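Local coordinates for LanC-like protein GCR2 (Arabidopsis thaliana, PDB 3T33), which binds zinc as a member of the LanC-like family and may play a role in abscisic acid signalling, at residues 45-49 with 402-406; 53-59 with 395-400; 74-78 with 117-123; 84-88 with 110-114. The contacts are given in a common frame with arbitrary orientation. Residues are numbered along the deposited sequence.

How the interactions relate
Helix 45-69 opens the series with two contacts to the C-terminal end of the mainly helical, strand-free chain. Interaction 1 closes the longest loop, from 45-49 to the residues that follow helix 392-402. Interaction 2 lies within that span and packs the next part of helix 45-69 on helix 392-402. The two touch where N403 meets H53. Interaction 3 then closes a short loop, bringing 74-78 to the end of helix 101-118. Interaction 4 sits within it and pairs helices 84-98 and 101-118. These two also touch, through V75, Y78, V84, L85, A113 and C114. The four contacts nest and none cross.

Interaction 1: 45-49 with 402-406; sequences YKSFS and MNDPT
Y45 lays the end of its ring against P405 and the C-terminal end of helix 392-402. In the alpha/alpha toroid of the LanC-like family, the first turn of helix 45-69 packs here on the loop after helix 392-402, near the C-terminal end of the chain. Residues 45-49 are helical, with S49 N bonded to Y45 O at 2.7 Å. Segment 402-406 has no regular structure as a whole. M402 and N403 keep helix-like backbone angles, D404 breaks the helical run (-141/74), and P405 returns to -64/-25. The closest CA pair is S49 and N403, at 5.3 Å. The CA-to-CB bonds of Y45, S49, M402 and P405 point toward the opposite segment. Y45 takes the t rotamer, chi1 -154°, which carries its hydroxyl across the gap. Y45 OH donates a hydrogen bond to M402 O at 2.7 Å, near the plane of the ring. Y45 CZ packs on P405 CG at 3.7 Å. M402 is m at all three chi angles. Its CE reaches the edge of the F48 ring, 4.0 Å from F48 CE2, with F48 also t. Helix 353-375 lies alongside: L356 touches Y45 and P405, A363 touches M402, and K360 makes a cation-pi contact with F48. N403 points away at CB, but chi1 of -151° brings its end back, with N403 OD1 4.2 Å from S49 CB.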
loop_
_atom_site.group_PDB
_atom_site.type_symbol
_atom_site.label_atom_id
_atom_site.label_comp_id
_atom_site.label_asym_id
_atom_site.label_seq_id
_atom_site.Cartn_x
_atom_site.Cartn_y
_atom_site.Cartn_z
ATOM N N TYR A 45 -3.014 -6.034 23.073
ATOM C CA TYR A 45 -3.505 -5.760 21.748
ATOM C C TYR A 45 -4.997 -5.451 21.665
ATOM O O TYR A 45 -5.393 -4.540 20.969
ATOM C CB TYR A 45 -3.095 -6.839 20.775
ATOM C CG TYR A 45 -3.042 -6.256 19.383
ATOM C CD1 TYR A 45 -4.120 -6.381 18.497
ATOM C CD2 TYR A 45 -1.932 -5.510 18.967
ATOM C CE1 TYR A 45 -4.059 -5.796 17.216
ATOM C CE2 TYR A 45 -1.891 -4.914 17.710
ATOM C CZ TYR A 45 -2.943 -5.078 16.856
ATOM O OH TYR A 45 -2.836 -4.504 15.640
ATOM N N LYS A 46 -5.802 -6.183 22.414
ATOM C CA LYS A 46 -7.234 -6.024 22.406
ATOM C C LYS A 46 -7.629 -4.598 22.649
ATOM O O LYS A 46 -8.303 -4.036 21.790
ATOM C CB LYS A 46 -7.923 -6.967 23.381
ATOM C CG LYS A 46 -7.126 -8.302 23.518
ATOM C CD LYS A 46 -5.791 -8.211 24.339
ATOM C CE LYS A 46 -5.022 -9.539 24.335
ATOM N NZ LYS A 46 -4.081 -9.618 23.163
ATOM N N SER A 47 -7.185 -3.978 23.750
ATOM C CA SER A 47 -7.512 -2.568 23.996
ATOM C C SER A 47 -6.666 -1.554 23.192
ATOM O O SER A 47 -7.116 -0.419 22.926
ATOM C CB SER A 47 -7.465 -2.225 25.491
ATOM O OG SER A 47 -6.194 -2.576 25.962
ATOM N N PHE A 48 -5.450 -1.941 22.825
ATOM C CA PHE A 48 -4.668 -1.085 21.947
ATOM C C PHE A 48 -5.415 -0.919 20.604
ATOM O O PHE A 48 -5.634 0.178 20.166
ATOM C CB PHE A 48 -3.302 -1.699 21.711
ATOM C CG PHE A 48 -2.514 -1.031 20.649
ATOM C CD1 PHE A 48 -1.843 0.148 20.919
ATOM C CD2 PHE A 48 -2.451 -1.567 19.376
ATOM C CE1 PHE A 48 -1.093 0.798 19.922
ATOM C CE2 PHE A 48 -1.676 -0.938 18.367
ATOM C CZ PHE A 48 -1.003 0.255 18.648
ATOM N N SER A 49 -5.853 -2.014 20.013
ATOM C CA SER A 49 -6.559 -1.941 18.715
ATOM C C SER A 49 -7.922 -1.241 18.845
ATOM O O SER A 49 -8.247 -0.427 18.026
ATOM C CB SER A 49 -6.694 -3.300 18.044
ATOM O OG SER A 49 -7.432 -4.110 18.896
ATOM N N MET A 402 -5.112 -2.195 11.457
ATOM C CA MET A 402 -4.545 -2.768 12.715
ATOM C C MET A 402 -5.568 -3.564 13.539
ATOM O O MET A 402 -5.211 -4.405 14.349
ATOM C CB MET A 402 -3.915 -1.717 13.606
ATOM C CG MET A 402 -2.771 -0.916 13.001
ATOM S SD MET A 402 -1.237 -1.861 12.881
ATOM C CE MET A 402 -0.761 -1.836 14.610
ATOM N N ASN A 403 -6.842 -3.331 13.316
ATOM C CA ASN A 403 -7.827 -4.094 14.014
ATOM C C ASN A 403 -7.658 -5.592 13.775
ATOM O O ASN A 403 -7.954 -6.378 14.679
ATOM C CB ASN A 403 -9.223 -3.665 13.601
ATOM C CG ASN A 403 -10.220 -3.882 14.698
ATOM O OD1 ASN A 403 -10.221 -3.149 15.702
ATOM N ND2 ASN A 403 -11.056 -4.942 14.552
ATOM N N ASP A 404 -7.177 -5.990 12.571
ATOM C CA ASP A 404 -7.046 -7.401 12.266
ATOM C C ASP A 404 -5.740 -7.573 11.472
ATOM O O ASP A 404 -5.740 -7.726 10.241
ATOM C CB ASP A 404 -8.290 -7.910 11.537
ATOM C CG ASP A 404 -8.346 -9.456 11.433
ATOM O OD1 ASP A 404 -7.448 -10.186 11.933
ATOM O OD2 ASP A 404 -9.298 -9.955 10.841
ATOM N N PRO A 405 -4.618 -7.472 12.181
ATOM C CA PRO A 405 -3.335 -7.158 11.556
ATOM C C PRO A 405 -2.844 -8.219 10.572
ATOM O O PRO A 405 -2.128 -7.873 9.604
ATOM C CB PRO A 405 -2.373 -6.964 12.745
ATOM C CG PRO A 405 -3.144 -7.416 14.005
ATOM C CD PRO A 405 -4.572 -7.551 13.668
ATOM N N THR A 406 -3.279 -9.467 10.735
ATOM C CA THR A 406 -2.939 -10.538 9.772
ATOM C C THR A 406 -3.758 -10.484 8.442
ATOM O O THR A 406 -3.448 -11.198 7.489
ATOM C CB THR A 406 -2.944 -11.985 10.399
ATOM O OG1 THR A 406 -4.255 -12.326 10.886
ATOM C CG2 THR A 406 -1.961 -12.031 11.567
#

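Interaction 2: 53-59 with 395-400; sequences HRYALSI and MAYMLL
M395 starts the contact on helix 392-402. It is extended, t at all three chi angles, and its CE lies 3.6 Å from Y55 CE2, at the edge of the tyrosine ring. Its SD is 4.0 Å from I59 CD1. A396 comes next and marks the closest backbone approach, with its CA 4.6 Å from that of A56. A396 CB meets I59 CG2 at 3.6 Å, and A396 O lies 3.8 Å from A56 CB. Both segments are regular helix. Their axes come within 8.5 Å and run nearly antiparallel, at 152°, with a signed crossing angle of -152°. Small alanines at the crossing let the two helices of this LanC-like alpha/alpha toroid sit close. Y397 meets Y89, and M398 packs on helix 336-350. L399 has chi1 -93° and chi2 10°, both between wells. Its CB is 3.5 Å from A56 CB, and its CD2 is 3.6 Å from both Y55 CD2 and I59 CD1. Y55 is t and I59 is mt. L400, also mt, brings CD2 to 3.8 Å from both A56 CB and H53 ND1, while the CA atoms of H53 and L400 are 5.8 Å apart.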
loop_
_atom_site.group_PDB
_atom_site.type_symbol
_atom_site.label_atom_id
_atom_site.label_comp_id
_atom_site.label_asym_id
_atom_site.label_seq_id
_atom_site.Cartn_x
_atom_site.Cartn_y
_atom_site.Cartn_z
ATOM N N HIS A 53 -8.800 2.103 16.761
ATOM C CA HIS A 53 -10.059 2.094 16.085
ATOM C C HIS A 53 -10.874 3.383 16.354
ATOM O O HIS A 53 -11.331 4.018 15.409
ATOM C CB HIS A 53 -10.816 0.852 16.439
ATOM C CG HIS A 53 -12.176 0.815 15.841
ATOM N ND1 HIS A 53 -12.390 0.541 14.503
ATOM C CD2 HIS A 53 -13.395 0.997 16.394
ATOM C CE1 HIS A 53 -13.692 0.562 14.260
ATOM N NE2 HIS A 53 -14.321 0.848 15.386
ATOM N N ARG A 54 -10.958 3.816 17.613
ATOM C CA ARG A 54 -11.704 5.029 17.955
ATOM C C ARG A 54 -11.078 6.250 17.342
ATOM O O ARG A 54 -11.783 7.115 16.834
ATOM C CB ARG A 54 -11.833 5.196 19.473
ATOM C CG ARG A 54 -12.739 4.093 20.086
ATOM C CD ARG A 54 -14.197 4.399 19.788
ATOM N NE ARG A 54 -15.054 3.257 19.449
ATOM C CZ ARG A 54 -16.284 3.401 18.920
ATOM N NH1 ARG A 54 -16.796 4.623 18.703
ATOM N NH2 ARG A 54 -17.017 2.332 18.620
ATOM N N TYR A 55 -9.747 6.309 17.387
ATOM C CA TYR A 55 -8.991 7.367 16.734
ATOM C C TYR A 55 -9.244 7.384 15.225
ATOM O O TYR A 55 -9.408 8.422 14.641
ATOM C CB TYR A 55 -7.484 7.165 16.928
ATOM C CG TYR A 55 -6.766 8.441 16.649
ATOM C CD1 TYR A 55 -7.018 9.554 17.434
ATOM C CD2 TYR A 55 -5.830 8.560 15.610
ATOM C CE1 TYR A 55 -6.364 10.756 17.216
ATOM C CE2 TYR A 55 -5.156 9.771 15.377
ATOM C CZ TYR A 55 -5.444 10.866 16.186
ATOM O OH TYR A 55 -4.848 12.106 16.024
ATOM N N ALA A 56 -9.212 6.210 14.606
ATOM C CA ALA A 56 -9.365 6.132 13.185
ATOM C C ALA A 56 -10.764 6.646 12.817
ATOM O O ALA A 56 -10.909 7.358 11.809
ATOM C CB ALA A 56 -9.144 4.717 12.682
ATOM N N LEU A 57 -11.775 6.344 13.646
ATOM C CA LEU A 57 -13.135 6.869 13.378
ATOM C C LEU A 57 -13.129 8.384 13.367
ATOM O O LEU A 57 -13.674 9.003 12.441
ATOM C CB LEU A 57 -14.156 6.362 14.343
ATOM C CG LEU A 57 -14.482 4.879 14.294
ATOM C CD1 LEU A 57 -15.601 4.574 15.311
ATOM C CD2 LEU A 57 -14.876 4.409 12.901
ATOM N N SER A 58 -12.449 9.013 14.309
ATOM C CA SER A 58 -12.410 10.461 14.228
ATOM C C SER A 58 -11.691 10.905 12.997
ATOM O O SER A 58 -12.182 11.812 12.386
ATOM C CB SER A 58 -11.802 11.172 15.437
ATOM O OG SER A 58 -11.900 10.370 16.614
ATOM N N ILE A 59 -10.530 10.327 12.637
ATOM C CA ILE A 59 -9.877 10.732 11.345
ATOM C C ILE A 59 -10.858 10.526 10.157
ATOM O O ILE A 59 -11.103 11.442 9.385
ATOM C CB ILE A 59 -8.506 10.052 11.095
ATOM C CG1 ILE A 59 -7.548 10.390 12.227
ATOM C CG2 ILE A 59 -7.859 10.420 9.700
ATOM C CD1 ILE A 59 -6.332 9.425 12.254
ATOM N N MET A 395 -3.645 7.298 7.077
ATOM C CA MET A 395 -3.419 7.011 8.534
ATOM C C MET A 395 -4.641 6.371 9.079
ATOM O O MET A 395 -4.537 5.349 9.729
ATOM C CB MET A 395 -3.132 8.286 9.306
ATOM C CG MET A 395 -2.696 8.052 10.752
ATOM S SD MET A 395 -2.361 9.598 11.591
ATOM C CE MET A 395 -2.311 9.043 13.301
ATOM N N ALA A 396 -5.829 6.922 8.792
ATOM C CA ALA A 396 -7.067 6.197 9.229
ATOM C C ALA A 396 -7.158 4.799 8.635
ATOM O O ALA A 396 -7.632 3.875 9.280
ATOM C CB ALA A 396 -8.360 6.972 8.852
ATOM N N TYR A 397 -6.714 4.656 7.387
ATOM C CA TYR A 397 -6.836 3.405 6.698
ATOM C C TYR A 397 -5.933 2.369 7.390
ATOM O O TYR A 397 -6.312 1.234 7.632
ATOM C CB TYR A 397 -6.418 3.623 5.222
ATOM C CG TYR A 397 -6.719 2.433 4.363
ATOM C CD1 TYR A 397 -5.909 1.270 4.405
ATOM C CD2 TYR A 397 -7.807 2.454 3.494
ATOM C CE1 TYR A 397 -6.234 0.144 3.595
ATOM C CE2 TYR A 397 -8.131 1.343 2.704
ATOM C CZ TYR A 397 -7.369 0.187 2.768
ATOM O OH TYR A 397 -7.734 -0.897 1.948
ATOM N N MET A 398 -4.737 2.796 7.730
ATOM C CA MET A 398 -3.758 1.929 8.361
ATOM C C MET A 398 -4.291 1.558 9.765
ATOM O O MET A 398 -4.261 0.374 10.181
ATOM C CB MET A 398 -2.388 2.650 8.405
ATOM C CG MET A 398 -1.236 1.824 8.987
ATOM S SD MET A 398 -1.375 1.832 10.748
ATOM C CE MET A 398 -0.719 3.452 11.082
ATOM N N LEU A 399 -4.852 2.546 10.445
ATOM C CA LEU A 399 -5.348 2.343 11.808
ATOM C C LEU A 399 -6.447 1.283 11.837
ATOM O O LEU A 399 -6.400 0.294 12.658
ATOM C CB LEU A 399 -5.832 3.654 12.428
ATOM C CG LEU A 399 -4.951 4.578 13.281
ATOM C CD1 LEU A 399 -3.475 4.207 13.269
ATOM C CD2 LEU A 399 -5.254 6.128 13.037
ATOM N N LEU A 400 -7.395 1.442 10.903
ATOM C CA LEU A 400 -8.458 0.459 10.754
ATOM C C LEU A 400 -7.904 -0.932 10.474
ATOM O O LEU A 400 -8.436 -1.953 10.963
ATOM C CB LEU A 400 -9.380 0.892 9.615
ATOM C CG LEU A 400 -10.209 2.140 9.980
ATOM C CD1 LEU A 400 -10.996 2.675 8.779
ATOM C CD2 LEU A 400 -11.173 1.876 11.183
#

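Interaction 3: 74-78 with 117-123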
loop_
_atom_site.group_PDB
_atom_site.type_symbol
_atom_site.label_atom_id
_atom_site.label_comp_id
_atom_site.label_asym_id
_atom_site.label_seq_id
_atom_site.Cartn_x
_atom_site.Cartn_y
_atom_site.Cartn_z
ATOM N N ARG A 74 -18.788 18.113 -4.572
ATOM C CA ARG A 74 -18.282 18.402 -5.911
ATOM C C ARG A 74 -16.948 17.686 -6.117
ATOM O O ARG A 74 -16.065 17.709 -5.225
ATOM C CB ARG A 74 -18.109 19.922 -6.096
ATOM C CG ARG A 74 -19.206 20.642 -6.969
ATOM C CD ARG A 74 -20.586 20.773 -6.278
ATOM N NE ARG A 74 -21.309 19.481 -6.206
ATOM C CZ ARG A 74 -22.425 19.194 -6.888
ATOM N NH1 ARG A 74 -22.975 20.112 -7.696
ATOM N NH2 ARG A 74 -23.002 17.999 -6.755
ATOM N N VAL A 75 -16.784 17.038 -7.269
ATOM C CA VAL A 75 -15.553 16.269 -7.488
ATOM C C VAL A 75 -14.648 16.814 -8.592
ATOM O O VAL A 75 -14.917 16.662 -9.775
ATOM C CB VAL A 75 -15.803 14.718 -7.602
ATOM C CG1 VAL A 75 -14.493 13.965 -7.859
ATOM C CG2 VAL A 75 -16.488 14.210 -6.350
ATOM N N ARG A 76 -13.504 17.302 -8.193
ATOM C CA ARG A 76 -12.474 17.605 -9.143
ATOM C C ARG A 76 -11.406 16.487 -9.344
ATOM O O ARG A 76 -11.225 16.016 -10.456
ATOM C CB ARG A 76 -11.897 18.960 -8.808
ATOM C CG ARG A 76 -12.827 20.054 -9.276
ATOM C CD ARG A 76 -12.933 21.251 -8.343
ATOM N NE ARG A 76 -13.930 22.181 -8.854
ATOM C CZ ARG A 76 -15.159 22.297 -8.375
ATOM N NH1 ARG A 76 -15.528 21.561 -7.347
ATOM N NH2 ARG A 76 -16.010 23.157 -8.913
ATOM N N ASP A 77 -10.753 16.098 -8.264
ATOM C CA ASP A 77 -9.744 15.079 -8.354
ATOM C C ASP A 77 -10.313 13.724 -8.721
ATOM O O ASP A 77 -10.163 13.296 -9.812
ATOM C CB ASP A 77 -8.906 15.045 -7.104
ATOM C CG ASP A 77 -7.542 14.457 -7.327
ATOM O OD1 ASP A 77 -6.677 14.777 -6.523
ATOM O OD2 ASP A 77 -7.336 13.677 -8.277
ATOM N N TYR A 78 -10.970 13.009 -7.870
ATOM C CA TYR A 78 -11.501 11.726 -8.357
ATOM C C TYR A 78 -10.698 10.469 -8.097
ATOM O O TYR A 78 -11.239 9.522 -7.671
ATOM C CB TYR A 78 -11.955 11.798 -9.814
ATOM C CG TYR A 78 -11.178 10.993 -10.850
ATOM C CD1 TYR A 78 -11.276 9.630 -10.925
ATOM C CD2 TYR A 78 -10.381 11.622 -11.776
ATOM C CE1 TYR A 78 -10.575 8.930 -11.848
ATOM C CE2 TYR A 78 -9.689 10.936 -12.705
ATOM C CZ TYR A 78 -9.786 9.595 -12.748
ATOM O OH TYR A 78 -9.087 8.927 -13.684
ATOM N N ALA A 117 -17.110 12.396 -12.745
ATOM C CA ALA A 117 -15.937 13.256 -12.917
ATOM C C ALA A 117 -14.795 12.604 -13.740
ATOM O O ALA A 117 -13.916 13.310 -14.216
ATOM C CB ALA A 117 -15.421 13.701 -11.566
ATOM N N SER A 118 -14.814 11.278 -13.923
ATOM C CA SER A 118 -13.697 10.612 -14.615
ATOM C C SER A 118 -13.937 10.189 -16.084
ATOM O O SER A 118 -13.062 9.574 -16.734
ATOM C CB SER A 118 -13.170 9.432 -13.801
ATOM O OG SER A 118 -14.173 8.478 -13.522
ATOM N N ARG A 119 -15.124 10.504 -16.603
ATOM C CA ARG A 119 -15.392 10.342 -18.041
ATOM C C ARG A 119 -14.444 11.342 -18.699
ATOM O O ARG A 119 -14.080 12.358 -18.080
ATOM C CB ARG A 119 -16.867 10.667 -18.351
ATOM C CG ARG A 119 -17.877 10.001 -17.400
ATOM C CD ARG A 119 -17.807 8.456 -17.445
ATOM N NE ARG A 119 -18.839 7.837 -16.608
ATOM C CZ ARG A 119 -19.941 7.240 -17.071
ATOM N NH1 ARG A 119 -20.170 7.153 -18.386
ATOM N NH2 ARG A 119 -20.818 6.716 -16.216
ATOM N N ASP A 120 -13.955 11.005 -19.886
ATOM C CA ASP A 120 -12.934 11.812 -20.544
ATOM C C ASP A 120 -11.520 11.554 -20.004
ATOM O O ASP A 120 -10.542 12.037 -20.575
ATOM C CB ASP A 120 -13.274 13.300 -20.427
ATOM C CG ASP A 120 -14.523 13.675 -21.199
ATOM O OD1 ASP A 120 -15.023 12.829 -21.970
ATOM O OD2 ASP A 120 -15.007 14.815 -21.035
ATOM N N SER A 121 -11.407 10.799 -18.910
ATOM C CA SER A 121 -10.101 10.522 -18.319
ATOM C C SER A 121 -9.426 9.471 -19.142
ATOM O O SER A 121 -10.061 8.514 -19.613
ATOM C CB SER A 121 -10.187 10.021 -16.861
ATOM O OG SER A 121 -8.884 9.777 -16.357
ATOM N N GLU A 122 -8.127 9.667 -19.310
ATOM C CA GLU A 122 -7.304 8.638 -19.947
ATOM C C GLU A 122 -6.507 7.780 -18.945
ATOM O O GLU A 122 -5.864 6.835 -19.355
ATOM C CB GLU A 122 -6.448 9.214 -21.089
ATOM C CG GLU A 122 -7.053 8.836 -22.476
ATOM C CD GLU A 122 -6.700 9.811 -23.647
ATOM O OE1 GLU A 122 -5.714 10.601 -23.553
ATOM O OE2 GLU A 122 -7.439 9.770 -24.676
ATOM N N ARG A 123 -6.602 8.093 -17.641
ATOM C CA ARG A 123 -5.937 7.299 -16.588
ATOM C C ARG A 123 -6.523 5.887 -16.519
ATOM O O ARG A 123 -7.699 5.674 -16.517
ATOM C CB ARG A 123 -6.010 7.973 -15.225
ATOM C CG ARG A 123 -5.454 9.424 -15.119
ATOM C CD ARG A 123 -3.977 9.523 -15.425
ATOM N NE ARG A 123 -3.397 10.745 -14.862
ATOM C CZ ARG A 123 -2.619 11.601 -15.544
ATOM N NH1 ARG A 123 -2.323 11.370 -16.836
ATOM N NH2 ARG A 123 -2.107 12.667 -14.937
#
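V75 is the first residue of 74-78 to reach the other segment. Its CA lies 6.2 Å from that of A117, the closest CA pair. V75 O is 3.5 Å from A117 CB, and V75 CG1 packs on A117 CB at 3.8 Å. D77 OD1 is hydrogen-bonded to T82 OG1. Y78 follows with a positive phi of 97° and chi1 of 113°, between wells. Its CA-to-CB bond points toward 117-123, and its ring lies over S118. S118 CB sits 3.5 Å from the centroid of the Y78 ring and 19° off the normal, a CH-pi contact on one face. S118 OG is turned to its own helix, where it is bonded to C114 O. In the alpha/alpha toroid of the LanC-like family, this loop before helix 84-98 packs on the C-terminal end of helix 101-118. Y78 also pairs by backbone with L85. A type II beta turn runs from S118 to S121, closed by S121 N to S118 O at 3.0 Å. D120 has the positive phi (80°) of the third position of such a turn. The turn brings S121 to the tip of the tyrosine. Y78 OH and S121 OG are hydrogen-bonded at 2.8 Å, and either could be the donor. S121 OG also accepts from R123 N at 3.1 Å, forming an ST turn. Y78 OH lies 3.6 Å from R123 CB, while the arginine's far end leads away.

Interaction 4: 84-88 with 110-114; sequences VLGTA and NVEAC
N110, C114 and L85 have the largest buried areas in this contact between helices 84-98 and 101-118. The two follow each other in the chain and form an antiparallel helical hairpin of the LanC-like fold. The segment axes approach to 8.9 Å at 158°, with a signed crossing angle of -158°. The nearest CA pairs are A88 with N110 at 5.5 Å and L85 with V111 at 6.3 Å. N110 takes chi1 m, and its CA-to-CB bond points toward 84-88. Its CB packs on A88 CB at 3.6 Å and lies 4.1 Å from V84 CG1. N110 OD1 is 3.3 Å from T87 CG2. T87 OG1 is bonded instead to T67 OG1 of helix 45-69. C114, also m, puts SG 3.7 Å from V84 CB and 3.3 Å from L85 N. L85 is t, with chi2 p. Its CD1 meets V111 CG2 at 4.1 Å, and V111 CG2 also touches A88 CB at 3.9 Å. L136 of helix 130-144 packs on L85, A88 and V111. No hydrogen bond joins the segments. The contact rests mainly on van der Waals packing of V84, L85, A88, V111 and C114, at the cost of burying N110 OD1 without a partner in the model.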
loop_
_atom_site.group_PDB
_atom_site.type_symbol
_atom_site.label_atom_id
_atom_site.label_comp_id
_atom_site.label_asym_id
_atom_site.label_seq_id
_atom_site.Cartn_x
_atom_site.Cartn_y
_atom_site.Cartn_z
ATOM N N VAL A 84 -11.246 11.770 -4.604
ATOM C CA VAL A 84 -12.354 11.434 -3.771
ATOM C C VAL A 84 -12.532 9.919 -3.646
ATOM O O VAL A 84 -13.119 9.434 -2.694
ATOM C CB VAL A 84 -13.636 12.185 -4.255
ATOM C CG1 VAL A 84 -14.885 11.604 -3.597
ATOM C CG2 VAL A 84 -13.485 13.672 -3.948
ATOM N N LEU A 85 -11.977 9.181 -4.594
ATOM C CA LEU A 85 -11.997 7.752 -4.504
ATOM C C LEU A 85 -11.200 7.249 -3.263
ATOM O O LEU A 85 -11.562 6.234 -2.679
ATOM C CB LEU A 85 -11.478 7.090 -5.804
ATOM C CG LEU A 85 -11.980 5.635 -5.880
ATOM C CD1 LEU A 85 -13.517 5.482 -6.221
ATOM C CD2 LEU A 85 -11.157 4.783 -6.826
ATOM N N GLY A 86 -10.141 7.961 -2.891
ATOM C CA GLY A 86 -9.431 7.723 -1.620
ATOM C C GLY A 86 -10.394 7.705 -0.451
ATOM O O GLY A 86 -10.332 6.844 0.413
ATOM N N THR A 87 -11.360 8.595 -0.469
ATOM C CA THR A 87 -12.347 8.661 0.595
ATOM C C THR A 87 -13.298 7.496 0.528
ATOM O O THR A 87 -13.547 6.860 1.568
ATOM C CB THR A 87 -13.109 10.010 0.518
ATOM O OG1 THR A 87 -12.154 11.063 0.740
ATOM C CG2 THR A 87 -14.203 10.081 1.531
ATOM N N ALA A 88 -13.803 7.172 -0.674
ATOM C CA ALA A 88 -14.640 6.020 -0.821
ATOM C C ALA A 88 -13.938 4.746 -0.319
ATOM O O ALA A 88 -14.549 3.866 0.314
ATOM C CB ALA A 88 -15.051 5.835 -2.334
ATOM N N ASN A 110 -19.818 8.220 -3.159
ATOM C CA ASN A 110 -18.544 8.820 -3.574
ATOM C C ASN A 110 -18.063 8.275 -4.924
ATOM O O ASN A 110 -17.499 9.033 -5.714
ATOM C CB ASN A 110 -17.457 8.545 -2.559
ATOM C CG ASN A 110 -17.659 9.296 -1.239
ATOM O OD1 ASN A 110 -16.736 9.366 -0.445
ATOM N ND2 ASN A 110 -18.836 9.860 -1.013
ATOM N N VAL A 111 -18.266 6.962 -5.153
ATOM C CA VAL A 111 -17.781 6.259 -6.361
ATOM C C VAL A 111 -18.501 6.841 -7.590
ATOM O O VAL A 111 -17.858 7.303 -8.561
ATOM C CB VAL A 111 -17.990 4.726 -6.284
ATOM C CG1 VAL A 111 -17.514 4.041 -7.532
ATOM C CG2 VAL A 111 -17.183 4.124 -5.110
ATOM N N GLU A 112 -19.835 6.837 -7.506
ATOM C CA GLU A 112 -20.697 7.424 -8.516
ATOM C C GLU A 112 -20.274 8.841 -8.899
ATOM O O GLU A 112 -20.132 9.124 -10.093
ATOM C CB GLU A 112 -22.134 7.382 -8.037
ATOM C CG GLU A 112 -23.115 8.215 -8.841
ATOM C CD GLU A 112 -24.532 7.762 -8.513
ATOM O OE1 GLU A 112 -25.166 8.363 -7.578
ATOM O OE2 GLU A 112 -24.978 6.751 -9.135
ATOM N N ALA A 113 -20.061 9.726 -7.922
ATOM C CA ALA A 113 -19.481 11.047 -8.236
ATOM C C ALA A 113 -18.106 10.974 -8.918
ATOM O O ALA A 113 -17.766 11.819 -9.731
ATOM C CB ALA A 113 -19.410 11.941 -7.026
ATOM N N CYS A 114 -17.310 9.967 -8.597
ATOM C CA CYS A 114 -15.984 9.891 -9.151
ATOM C C CYS A 114 -16.110 9.448 -10.600
ATOM O O CYS A 114 -15.317 9.850 -11.446
ATOM C CB CYS A 114 -15.148 8.894 -8.334
ATOM S SG CYS A 114 -14.505 9.600 -6.746
#